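Local coordinates for general secretion pathway protein C (Vibrio cholerae, PDB 2I6V) that probably serves, as the periplasmic PDZ domain of a type II secretion component, in the export of proteins such as cholera toxin through the outer membrane, at residues V18-G26 / G36-V44; N65-T73 / Q79-F87. All coordinates share one frame; numbering follows the deposited sequence.

From the N terminus, strand 7-14 turns back into strand 17-25, nearly all of which, 18-25, forms the first side of contact 1. The chain then runs through helix 29-34 and returns along 36-44, so contact 1 closes a loop holding that helix. After strand 49-50 and helix 54-62 comes 65-73, and contact 2 closes the short hairpin that ends at the C terminus. The two loops follow one another in series without nesting or crossing. What unites them is the PDZ sheet: strand 42-46 of contact 1 lies beside strand 69-76 of contact 2. Leu37 also packs on Val83, and Ala43 on Leu72, across the join.

Contact 1: residues V18-G26 / G36-V44; sequences VLGYRVSPG and GLQDGDMAV
Tyr21 and Ala43 form a hydrogen-bonded antiparallel pair in the antiparallel sheet of this PDZ domain, where strand 17-25 meets the start of strand 42-46. Tyr21 N donates to Ala43 O, and Ala43 N returns a bond to Tyr21 O at 2.7 Å. Further along, Val23 N bonds to Asp41 O and Gly40 N to Val23 O, so the pairing runs on into the type II turn Gln38-Asp41. The strands diverge markedly from antiparallel, at 135° between their directions.

Apolar packing lies around Val23, and Met42 folds over the backbone on the face of Arg22. Val23 sends CG2 to Ala43 CB at 4.0 Å, while CG1, anti to the backbone N (chi1 164°), reaches Leu37 CD1 at 4.2 Å; Phe32 of helix 29-34 touches both Val23 and Leu37. Met42 bends at chi2 and chi3, laying SD beside Arg22 CA and bringing CE to Gly20 C at 3.8 Å.

Carboxylates of the turn hold the polar contacts. Asp41 OD2 takes the N-H of Gln38 and a salt bridge from Arg76, tying the turn to strand 69-76. Arg22, extended from CG to NE, passes its guanidinium across Gly40, whose CA lies 3.6 Å above the plane, over its centre. Its two end nitrogens then grip Asp39 in a salt bridge, NH1 on OD1 and NH2 on OD2, both at 2.9 Å. Both oxygens lie nearly in the guanidinium plane yet are met from above the carboxylate plane, the two planes being 52° apart. Asp39 OD1 also accepts from a water at 3.0 Å, and that water is hydrogen-bonded to Ser24 OG at 2.7 Å.

Contact 2: residues N65-T73 / Q79-F87; sequences NEMTEMSLT and QQHDVYIQF
Phe87 is a bump in this beta hairpin, strand 69-76 against strand 79-86: its ring turns toward 67-70 and lodges among Met67 CB, the Met70 side chain and Ile85 CG2. Its CE1 is tight against Met70 CG at 3.2 Å. The Met70 sulfur lies at the ring edge, 4.7 Å from the centroid, a Met-aromatic contact; the bend at chi3 then turns CE in between Phe87 CZ at 3.7 Å and Ile85 CD1 at 3.9 Å. Ile85 CG2 sits on one face of the ring, offset toward the rim. Farther down the same side, Leu72 CB and Val83 CB lie together.

The other side, with Glu69, Ser71, Thr73, Asp82, Tyr84 and Gln86, is mostly polar. Thr73 OG1, anti to the carbonyl carbon (chi1 -59°), donates to Asp82 OD1 at 2.7 Å, and Thr73 CG2 rests near Gln80 OE1. One water bridges Glu69 OE1 and Gln86 OE1. Paired backbone bonds at Met70-Ile85 and Leu72-Val83 fix the register, and Phe87 N extends them to Thr68 O.

Strand 69-76 has strand 42-46 as its other neighbour, with Met70 touching Leu46 and Thr73 touching Val44; Tyr6, just before strand 7-14, meets the Phe87 ring.

Contact 1: residues V18-G26 / G36-V44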
ATOM      1  N   VAL A  18      -2.946 -12.031   8.783  1.00 16.48           N
ATOM      2  CA  VAL A  18      -2.747 -10.627   8.417  1.00 15.05           C
ATOM      3  C   VAL A  18      -4.083 -10.012   7.992  1.00 13.85           C
ATOM      4  O   VAL A  18      -4.797 -10.568   7.144  1.00 14.31           O
ATOM      5  CB  VAL A  18      -1.704 -10.481   7.281  1.00 16.23           C
ATOM      6  CG1 VAL A  18      -1.475  -9.007   6.930  1.00 18.29           C
ATOM      7  CG2 VAL A  18      -0.392 -11.159   7.675  1.00 18.07           C
ATOM      8  N   LEU A  19      -4.415  -8.867   8.594  1.00 11.32           N
ATOM      9  CA  LEU A  19      -5.686  -8.181   8.367  1.00 12.65           C
ATOM     10  C   LEU A  19      -5.547  -7.016   7.399  1.00 11.60           C
ATOM     11  O   LEU A  19      -6.514  -6.609   6.759  1.00 13.49           O
ATOM     12  CB  LEU A  19      -6.246  -7.640   9.688  1.00 10.89           C
ATOM     13  CG  LEU A  19      -6.502  -8.674  10.784  1.00 12.94           C
ATOM     14  CD1 LEU A  19      -7.061  -8.002  12.047  1.00 13.38           C
ATOM     15  CD2 LEU A  19      -7.446  -9.763  10.261  1.00 15.68           C
ATOM     16  N   GLY A  20      -4.338  -6.465   7.327  1.00 11.10           N
ATOM     17  CA  GLY A  20      -4.051  -5.281   6.515  1.00 10.05           C
ATOM     18  C   GLY A  20      -2.696  -4.746   6.932  1.00  9.89           C
ATOM     19  O   GLY A  20      -2.008  -5.372   7.749  1.00 10.53           O
ATOM     20  N   TYR A  21      -2.308  -3.596   6.381  1.00  9.28           N
ATOM     21  CA  TYR A  21      -1.013  -2.978   6.699  1.00  8.39           C
ATOM     22  C   TYR A  21      -1.162  -1.525   7.128  1.00 10.93           C
ATOM     23  O   TYR A  21      -1.791  -0.724   6.431  1.00 10.77           O
ATOM     24  CB  TYR A  21      -0.034  -3.086   5.515  1.00  8.07           C
ATOM     25  CG  TYR A  21       0.249  -4.519   5.165  1.00 10.42           C
ATOM     26  CD1 TYR A  21       1.400  -5.149   5.623  1.00 11.05           C
ATOM     27  CD2 TYR A  21      -0.657  -5.254   4.419  1.00  9.36           C
ATOM     28  CE1 TYR A  21       1.645  -6.479   5.332  1.00  8.50           C
ATOM     29  CE2 TYR A  21      -0.424  -6.588   4.116  1.00  8.91           C
ATOM     30  CZ  TYR A  21       0.730  -7.192   4.577  1.00 10.25           C
ATOM     31  OH  TYR A  21       0.950  -8.519   4.275  1.00 10.75           O
ATOM     32  N   ARG A  22      -0.602  -1.196   8.286  1.00  9.12           N
ATOM     33  CA  ARG A  22      -0.565   0.188   8.730  1.00  8.61           C
ATOM     34  C   ARG A  22       0.391   0.961   7.844  1.00 10.41           C
ATOM     35  O   ARG A  22       1.514   0.526   7.587  1.00  9.63           O
ATOM     36  CB  ARG A  22      -0.062   0.289  10.167  1.00  8.45           C
ATOM     37  CG  ARG A  22      -0.285   1.659  10.784  1.00  9.49           C
ATOM     38  CD  ARG A  22       0.528   1.803  12.072  1.00  8.18           C
ATOM     39  NE  ARG A  22       0.299   3.090  12.736  1.00 11.28           N
ATOM     40  CZ  ARG A  22       0.837   4.246  12.347  1.00 13.29           C
ATOM     41  NH1 ARG A  22       1.630   4.289  11.270  1.00 10.86           N
ATOM     42  NH2 ARG A  22       0.559   5.362  13.015  1.00 11.23           N
ATOM     43  N   VAL A  23      -0.061   2.126   7.403  1.00  7.22           N
ATOM     44  CA  VAL A  23       0.744   3.017   6.581  1.00  8.78           C
ATOM     45  C   VAL A  23       1.550   4.009   7.425  1.00  9.96           C
ATOM     46  O   VAL A  23       1.003   4.655   8.327  1.00 10.02           O
ATOM     47  CB  VAL A  23      -0.185   3.837   5.654  1.00  8.13           C
ATOM     48  CG1 VAL A  23       0.532   5.030   5.058  1.00 11.98           C
ATOM     49  CG2 VAL A  23      -0.801   2.950   4.570  1.00  8.79           C
ATOM     50  N   SER A  24       2.843   4.128   7.111  1.00  9.54           N
ATOM     51  CA  SER A  24       3.724   5.146   7.691  1.00  9.85           C
ATOM     52  C   SER A  24       4.386   5.902   6.545  1.00  9.78           C
ATOM     53  O   SER A  24       4.446   5.408   5.426  1.00  8.58           O
ATOM     54  CB  SER A  24       4.814   4.513   8.572  1.00 10.61           C
ATOM     55  OG  SER A  24       4.259   3.878   9.723  1.00 12.66           O
ATOM     56  N   PRO A  25       4.888   7.105   6.820  1.00 10.35           N
ATOM     57  CA  PRO A  25       5.554   7.864   5.758  1.00 10.81           C
ATOM     58  C   PRO A  25       6.717   7.103   5.116  1.00 13.19           C
ATOM     59  O   PRO A  25       7.468   6.406   5.803  1.00 12.80           O
ATOM     60  CB  PRO A  25       6.060   9.113   6.489  1.00  9.61           C
ATOM     61  CG  PRO A  25       5.089   9.268   7.645  1.00 11.28           C
ATOM     62  CD  PRO A  25       4.853   7.841   8.093  1.00 11.33           C
ATOM     63  N   GLY A  26       6.837   7.228   3.796  1.00 13.67           N
ATOM     64  CA  GLY A  26       7.970   6.675   3.090  1.00 15.06           C
ATOM     65  C   GLY A  26       9.176   7.591   3.185  1.00 12.89           C
ATOM     66  O   GLY A  26       9.217   8.549   3.979  1.00 14.16           O
ATOM     67  N   GLY A  36      -1.546  11.787  -1.094  1.00 11.30           N
ATOM     68  CA  GLY A  36      -2.629  11.966  -0.140  1.00 11.39           C
ATOM     69  C   GLY A  36      -2.717  10.903   0.930  1.00 12.21           C
ATOM     70  O   GLY A  36      -3.794  10.668   1.471  1.00 15.18           O
ATOM     71  N   LEU A  37      -1.598  10.264   1.245  1.00 11.64           N
ATOM     72  CA  LEU A  37      -1.591   9.318   2.361  1.00 11.12           C
ATOM     73  C   LEU A  37      -1.457  10.049   3.687  1.00 11.33           C
ATOM     74  O   LEU A  37      -0.984  11.190   3.745  1.00 12.04           O
ATOM     75  CB  LEU A  37      -0.440   8.319   2.215  1.00 11.72           C
ATOM     76  CG  LEU A  37      -0.633   7.212   1.183  1.00 11.69           C
ATOM     77  CD1 LEU A  37       0.642   6.390   1.068  1.00 12.13           C
ATOM     78  CD2 LEU A  37      -1.807   6.332   1.594  1.00 12.15           C
ATOM     79  N   GLN A  38      -1.878   9.383   4.759  1.00 11.71           N
ATOM     80  CA  GLN A  38      -1.735   9.911   6.102  1.00 11.75           C
ATOM     81  C   GLN A  38      -1.217   8.800   6.996  1.00 11.20           C
ATOM     82  O   GLN A  38      -1.601   7.637   6.830  1.00 10.19           O
ATOM     83  CB  GLN A  38      -3.073  10.445   6.620  1.00 15.54           C
ATOM     84  CG  GLN A  38      -3.569  11.631   5.811  1.00 19.08           C
ATOM     85  CD  GLN A  38      -4.832  12.251   6.378  1.00 25.98           C
ATOM     86  OE1 GLN A  38      -5.323  11.838   7.428  1.00 25.73           O
ATOM     87  NE2 GLN A  38      -5.369  13.246   5.674  1.00 28.30           N
ATOM     88  N   ASP A  39      -0.319   9.161   7.908  1.00 10.38           N
ATOM     89  CA  ASP A  39       0.214   8.196   8.860  1.00  9.19           C
ATOM     90  C   ASP A  39      -0.959   7.514   9.572  1.00 10.36           C
ATOM     91  O   ASP A  39      -1.922   8.176   9.977  1.00 11.73           O
ATOM     92  CB  ASP A  39       1.113   8.879   9.895  1.00  9.77           C
ATOM     93  CG  ASP A  39       1.677   7.897  10.897  1.00 11.42           C
ATOM     94  OD1 ASP A  39       2.424   7.002  10.467  1.00 12.24           O
ATOM     95  OD2 ASP A  39       1.367   8.012  12.112  1.00 13.73           O
ATOM     96  N   GLY A  40      -0.882   6.193   9.709  1.00  8.95           N
ATOM     97  CA  GLY A  40      -1.947   5.440  10.365  1.00 10.39           C
ATOM     98  C   GLY A  40      -3.103   4.995   9.470  1.00 11.38           C
ATOM     99  O   GLY A  40      -4.027   4.327   9.935  1.00 10.11           O
ATOM    100  N   ASP A  41      -3.075   5.364   8.191  1.00  9.31           N
ATOM    101  CA  ASP A  41      -4.036   4.814   7.242  1.00 11.38           C
ATOM    102  C   ASP A  41      -3.883   3.299   7.239  1.00 10.16           C
ATOM    103  O   ASP A  41      -2.790   2.784   7.483  1.00 10.34           O
ATOM    104  CB  ASP A  41      -3.748   5.301   5.829  1.00 10.40           C
ATOM    105  CG  ASP A  41      -4.244   6.705   5.566  1.00 14.04           C
ATOM    106  OD1 ASP A  41      -5.012   7.244   6.387  1.00 12.48           O
ATOM    107  OD2 ASP A  41      -3.869   7.248   4.501  1.00 10.70           O
ATOM    108  N   MET A  42      -4.964   2.587   6.943  1.00 10.04           N
ATOM    109  CA  MET A  42      -4.888   1.120   6.834  1.00 10.23           C
ATOM    110  C   MET A  42      -4.942   0.669   5.381  1.00  9.61           C
ATOM    111  O   MET A  42      -5.965   0.818   4.727  1.00 12.94           O
ATOM    112  CB  MET A  42      -6.021   0.446   7.615  1.00 10.99           C
ATOM    113  CG  MET A  42      -5.766   0.357   9.110  1.00 12.67           C
ATOM    114  SD  MET A  42      -4.353  -0.712   9.476  1.00 11.94           S
ATOM    115  CE  MET A  42      -4.925  -2.240   8.732  1.00 13.57           C
ATOM    116  N   ALA A  43      -3.848   0.102   4.883  1.00  9.27           N
ATOM    117  CA  ALA A  43      -3.800  -0.339   3.494  1.00  8.64           C
ATOM    118  C   ALA A  43      -4.403  -1.729   3.396  1.00 10.38           C
ATOM    119  O   ALA A  43      -4.038  -2.635   4.155  1.00  9.83           O
ATOM    120  CB  ALA A  43      -2.377  -0.358   2.999  1.00 10.33           C
ATOM    121  N   VAL A  44      -5.332  -1.899   2.463  1.00  9.96           N
ATOM    122  CA  VAL A  44      -6.048  -3.169   2.370  1.00 13.60           C
ATOM    123  C   VAL A  44      -5.956  -3.832   0.998  1.00 14.62           C
ATOM    124  O   VAL A  44      -6.124  -5.050   0.875  1.00 15.04           O
ATOM    125  CB  VAL A  44      -7.517  -3.015   2.798  1.00 13.61           C
ATOM    126  CG1 VAL A  44      -7.596  -2.538   4.247  1.00 15.94           C
ATOM    127  CG2 VAL A  44      -8.238  -2.030   1.888  1.00 16.90           C
TER
HETATM  128  O   HOH W   1       4.697   5.557  11.772  1.00 30.93           O

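Contact 2: residues N65-T73 / Q79-F87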
ATOM      1  N   ASN A  65       8.365  -4.343 -12.485  1.00 31.85           N
ATOM      2  CA  ASN A  65       9.266  -3.640 -13.393  1.00 31.68           C
ATOM      3  C   ASN A  65       8.577  -3.205 -14.689  1.00 30.98           C
ATOM      4  O   ASN A  65       9.122  -2.394 -15.447  1.00 30.79           O
ATOM      5  CB  ASN A  65      10.487  -4.496 -13.719  1.00 34.39           C
ATOM      6  CG  ASN A  65      10.114  -5.835 -14.308  1.00 37.34           C
ATOM      7  OD1 ASN A  65       9.378  -6.614 -13.698  1.00 40.97           O
ATOM      8  ND2 ASN A  65      10.630  -6.121 -15.498  1.00 40.64           N
ATOM      9  N   GLU A  66       7.390  -3.753 -14.951  1.00 27.99           N
ATOM     10  CA  GLU A  66       6.610  -3.368 -16.126  1.00 26.80           C
ATOM     11  C   GLU A  66       5.508  -2.381 -15.767  1.00 26.69           C
ATOM     12  O   GLU A  66       4.749  -1.945 -16.631  1.00 25.59           O
ATOM     13  CB  GLU A  66       5.995  -4.590 -16.810  1.00 29.14           C
ATOM     14  CG  GLU A  66       6.930  -5.316 -17.759  1.00 33.72           C
ATOM     15  CD  GLU A  66       7.840  -6.295 -17.049  1.00 39.44           C
ATOM     16  OE1 GLU A  66       7.426  -6.843 -16.005  1.00 42.12           O
ATOM     17  OE2 GLU A  66       8.968  -6.522 -17.541  1.00 42.76           O
ATOM     18  N   MET A  67       5.419  -2.042 -14.490  1.00 25.91           N
ATOM     19  CA  MET A  67       4.375  -1.140 -14.031  1.00 26.46           C
ATOM     20  C   MET A  67       4.803   0.314 -14.105  1.00 23.61           C
ATOM     21  O   MET A  67       5.945   0.647 -13.790  1.00 22.52           O
ATOM     22  CB  MET A  67       3.993  -1.462 -12.599  1.00 27.83           C
ATOM     23  CG  MET A  67       3.399  -2.827 -12.433  1.00 32.06           C
ATOM     24  SD  MET A  67       2.152  -2.774 -11.150  1.00 30.04           S
ATOM     25  CE  MET A  67       0.763  -2.139 -12.081  1.00 37.94           C
ATOM     26  N   THR A  68       3.879   1.176 -14.509  1.00 20.93           N
ATOM     27  CA  THR A  68       4.144   2.609 -14.485  1.00 22.35           C
ATOM     28  C   THR A  68       3.318   3.307 -13.410  1.00 19.93           C
ATOM     29  O   THR A  68       3.527   4.484 -13.128  1.00 17.46           O
ATOM     30  CB  THR A  68       3.863   3.276 -15.846  1.00 24.04           C
ATOM     31  OG1 THR A  68       2.487   3.091 -16.201  1.00 27.32           O
ATOM     32  CG2 THR A  68       4.758   2.677 -16.930  1.00 26.04           C
ATOM     33  N   GLU A  69       2.375   2.581 -12.818  1.00 19.04           N
ATOM     34  CA  GLU A  69       1.530   3.148 -11.774  1.00 19.81           C
ATOM     35  C   GLU A  69       0.900   2.028 -10.968  1.00 19.01           C
ATOM     36  O   GLU A  69       0.818   0.894 -11.441  1.00 18.27           O
ATOM     37  CB  GLU A  69       0.430   4.022 -12.385  1.00 20.07           C
ATOM     38  CG  GLU A  69      -0.463   3.274 -13.370  1.00 23.28           C
ATOM     39  CD  GLU A  69      -1.380   4.187 -14.177  1.00 26.69           C
ATOM     40  OE1 GLU A  69      -1.200   5.422 -14.143  1.00 29.61           O
ATOM     41  OE2 GLU A  69      -2.287   3.657 -14.854  1.00 31.04           O
ATOM     42  N   MET A  70       0.460   2.354  -9.755  1.00 17.88           N
ATOM     43  CA  MET A  70      -0.235   1.406  -8.882  1.00 18.99           C
ATOM     44  C   MET A  70      -1.315   2.145  -8.111  1.00 16.70           C
ATOM     45  O   MET A  70      -1.212   3.351  -7.899  1.00 15.57           O
ATOM     46  CB  MET A  70       0.718   0.814  -7.849  1.00 16.24           C
ATOM     47  CG  MET A  70       1.899   0.075  -8.393  1.00 25.05           C
ATOM     48  SD  MET A  70       2.701  -0.804  -7.046  1.00 29.62           S
ATOM     49  CE  MET A  70       2.579   0.375  -5.712  1.00 22.82           C
ATOM     50  N   SER A  71      -2.346   1.425  -7.680  1.00 16.22           N
ATOM     51  CA  SER A  71      -3.317   2.009  -6.757  1.00 15.78           C
ATOM     52  C   SER A  71      -3.260   1.282  -5.431  1.00 17.93           C
ATOM     53  O   SER A  71      -3.196   0.052  -5.386  1.00 20.99           O
ATOM     54  CB  SER A  71      -4.732   1.919  -7.312  1.00 18.34           C
ATOM     55  OG  SER A  71      -5.214   0.598  -7.169  1.00 25.95           O
ATOM     56  N   LEU A  72      -3.291   2.046  -4.351  1.00 13.69           N
ATOM     57  CA  LEU A  72      -3.319   1.483  -3.014  1.00 12.94           C
ATOM     58  C   LEU A  72      -4.657   1.876  -2.405  1.00 12.81           C
ATOM     59  O   LEU A  72      -4.977   3.059  -2.324  1.00 12.34           O
ATOM     60  CB  LEU A  72      -2.175   2.075  -2.199  1.00 13.69           C
ATOM     61  CG  LEU A  72      -1.890   1.571  -0.790  1.00 15.09           C
ATOM     62  CD1 LEU A  72      -1.427   0.114  -0.796  1.00 15.14           C
ATOM     63  CD2 LEU A  72      -0.822   2.460  -0.171  1.00 16.14           C
ATOM     64  N   THR A  73      -5.448   0.886  -1.997  1.00 10.58           N
ATOM     65  CA  THR A  73      -6.722   1.172  -1.361  1.00 10.72           C
ATOM     66  C   THR A  73      -6.464   1.281   0.130  1.00 11.63           C
ATOM     67  O   THR A  73      -5.918   0.355   0.731  1.00 12.15           O
ATOM     68  CB  THR A  73      -7.756   0.055  -1.614  1.00 10.49           C
ATOM     69  OG1 THR A  73      -7.964  -0.102  -3.026  1.00 11.89           O
ATOM     70  CG2 THR A  73      -9.091   0.403  -0.946  1.00 13.63           C
ATOM     71  N   GLN A  79     -13.814   4.681   6.140  1.00 17.76           N
ATOM     72  CA  GLN A  79     -14.142   4.763   4.721  1.00 20.20           C
ATOM     73  C   GLN A  79     -12.932   4.400   3.882  1.00 18.91           C
ATOM     74  O   GLN A  79     -11.806   4.662   4.283  1.00 16.36           O
ATOM     75  CB  GLN A  79     -14.590   6.175   4.356  1.00 22.54           C
ATOM     76  CG  GLN A  79     -15.936   6.572   4.931  1.00 31.47           C
ATOM     77  CD  GLN A  79     -16.430   7.883   4.359  1.00 36.96           C
ATOM     78  OE1 GLN A  79     -15.743   8.907   4.430  1.00 41.15           O
ATOM     79  NE2 GLN A  79     -17.627   7.862   3.783  1.00 39.72           N
ATOM     80  N   GLN A  80     -13.172   3.812   2.718  1.00 17.70           N
ATOM     81  CA  GLN A  80     -12.070   3.456   1.822  1.00 17.70           C
ATOM     82  C   GLN A  80     -11.931   4.420   0.650  1.00 18.51           C
ATOM     83  O   GLN A  80     -12.923   4.944   0.130  1.00 18.69           O
ATOM     84  CB  GLN A  80     -12.225   2.022   1.321  1.00 17.88           C
ATOM     85  CG  GLN A  80     -12.003   0.968   2.412  1.00 19.51           C
ATOM     86  CD  GLN A  80     -12.039  -0.452   1.881  1.00 19.97           C
ATOM     87  OE1 GLN A  80     -12.193  -0.673   0.682  1.00 24.28           O
ATOM     88  NE2 GLN A  80     -11.889  -1.426   2.775  1.00 22.64           N
ATOM     89  N   HIS A  81     -10.691   4.664   0.244  1.00 15.01           N
ATOM     90  CA  HIS A  81     -10.456   5.323  -1.028  1.00 15.20           C
ATOM     91  C   HIS A  81      -9.146   4.855  -1.638  1.00 13.60           C
ATOM     92  O   HIS A  81      -8.321   4.226  -0.967  1.00 11.89           O
ATOM     93  CB  HIS A  81     -10.469   6.843  -0.886  1.00 17.16           C
ATOM     94  CG  HIS A  81      -9.226   7.404  -0.273  1.00 19.39           C
ATOM     95  ND1 HIS A  81      -9.042   7.486   1.089  1.00 21.44           N
ATOM     96  CD2 HIS A  81      -8.114   7.932  -0.836  1.00 20.61           C
ATOM     97  CE1 HIS A  81      -7.864   8.031   1.340  1.00 22.64           C
ATOM     98  NE2 HIS A  81      -7.281   8.311   0.188  1.00 23.83           N
ATOM     99  N   ASP A  82      -8.965   5.168  -2.917  1.00 12.37           N
ATOM    100  CA  ASP A  82      -7.785   4.724  -3.639  1.00 12.34           C
ATOM    101  C   ASP A  82      -6.764   5.842  -3.747  1.00 13.49           C
ATOM    102  O   ASP A  82      -7.110   6.995  -4.042  1.00 14.92           O
ATOM    103  CB  ASP A  82      -8.169   4.228  -5.031  1.00 13.00           C
ATOM    104  CG  ASP A  82      -8.842   2.869  -4.994  1.00 18.01           C
ATOM    105  OD1 ASP A  82      -8.882   2.254  -3.903  1.00 17.36           O
ATOM    106  OD2 ASP A  82      -9.333   2.419  -6.049  1.00 22.54           O
ATOM    107  N   VAL A  83      -5.514   5.480  -3.480  1.00 12.43           N
ATOM    108  CA  VAL A  83      -4.377   6.369  -3.588  1.00 13.02           C
ATOM    109  C   VAL A  83      -3.632   5.976  -4.853  1.00 14.20           C
ATOM    110  O   VAL A  83      -3.359   4.800  -5.092  1.00 13.29           O
ATOM    111  CB  VAL A  83      -3.467   6.200  -2.366  1.00 15.07           C
ATOM    112  CG1 VAL A  83      -2.157   6.914  -2.569  1.00 17.78           C
ATOM    113  CG2 VAL A  83      -4.186   6.714  -1.109  1.00 16.39           C
ATOM    114  N   TYR A  84      -3.338   6.965  -5.684  0.50 13.18           N
ATOM    115  CA  TYR A  84      -2.704   6.695  -6.954  0.50 14.43           C
ATOM    116  C   TYR A  84      -1.215   6.986  -6.896  0.50 13.78           C
ATOM    117  O   TYR A  84      -0.789   8.117  -6.651  0.50 12.81           O
ATOM    118  CB  TYR A  84      -3.409   7.469  -8.062  0.50 15.15           C
ATOM    119  CG  TYR A  84      -4.884   7.145  -8.094  0.50 17.59           C
ATOM    120  CD1 TYR A  84      -5.331   5.931  -8.603  0.50 18.47           C
ATOM    121  CD2 TYR A  84      -5.825   8.032  -7.584  0.50 19.81           C
ATOM    122  CE1 TYR A  84      -6.679   5.615  -8.623  0.50 19.63           C
ATOM    123  CE2 TYR A  84      -7.177   7.727  -7.601  0.50 19.48           C
ATOM    124  CZ  TYR A  84      -7.597   6.517  -8.122  0.50 19.16           C
ATOM    125  OH  TYR A  84      -8.936   6.206  -8.144  0.50 18.77           O
ATOM    126  N   ILE A  85      -0.436   5.931  -7.081  1.00 12.27           N
ATOM    127  CA  ILE A  85       1.007   6.017  -7.080  1.00 12.33           C
ATOM    128  C   ILE A  85       1.529   6.057  -8.519  1.00 12.16           C
ATOM    129  O   ILE A  85       1.251   5.159  -9.313  1.00 12.84           O
ATOM    130  CB  ILE A  85       1.602   4.819  -6.300  1.00 12.87           C
ATOM    131  CG1 ILE A  85       1.408   5.026  -4.792  1.00 14.99           C
ATOM    132  CG2 ILE A  85       3.075   4.614  -6.638  1.00 14.19           C
ATOM    133  CD1 ILE A  85       1.638   3.772  -3.967  1.00 16.85           C
ATOM    134  N   GLN A  86       2.265   7.114  -8.850  1.00 11.49           N
ATOM    135  CA  GLN A  86       2.827   7.288 -10.181  1.00 11.41           C
ATOM    136  C   GLN A  86       4.304   6.917 -10.135  1.00 12.47           C
ATOM    137  O   GLN A  86       5.051   7.504  -9.361  1.00 12.85           O
ATOM    138  CB  GLN A  86       2.707   8.754 -10.603  1.00 10.26           C
ATOM    139  CG  GLN A  86       3.276   9.041 -11.974  1.00 12.46           C
ATOM    140  CD  GLN A  86       2.495   8.320 -13.062  1.00 14.91           C
ATOM    141  OE1 GLN A  86       1.309   8.603 -13.282  1.00 17.16           O
ATOM    142  NE2 GLN A  86       3.146   7.382 -13.733  1.00 16.90           N
ATOM    143  N   PHE A  87       4.715   5.943 -10.947  1.00 12.64           N
ATOM    144  CA  PHE A  87       6.122   5.564 -11.026  1.00 15.85           C
ATOM    145  C   PHE A  87       6.773   6.309 -12.186  1.00 16.72           C
ATOM    146  O   PHE A  87       7.991   6.273 -12.368  1.00 16.88           O
ATOM    147  CB  PHE A  87       6.284   4.053 -11.247  1.00 15.36           C
ATOM    148  CG  PHE A  87       5.939   3.208 -10.041  1.00 16.64           C
ATOM    149  CD1 PHE A  87       5.135   2.085 -10.174  1.00 18.87           C
ATOM    150  CD2 PHE A  87       6.427   3.535  -8.785  1.00 18.36           C
ATOM    151  CE1 PHE A  87       4.821   1.299  -9.065  1.00 19.28           C
ATOM    152  CE2 PHE A  87       6.121   2.750  -7.672  1.00 18.00           C
ATOM    153  CZ  PHE A  87       5.314   1.635  -7.818  1.00 18.27           C
ATOM    154  OXT PHE A  87       6.086   6.962 -12.971  1.00 17.43           O
TER
HETATM  155  O   HOH W   2       1.538   5.790 -15.692  1.00 38.55           O
HETATM  156  O   HOH W   3      -1.063   7.365 -12.422  1.00 24.34           O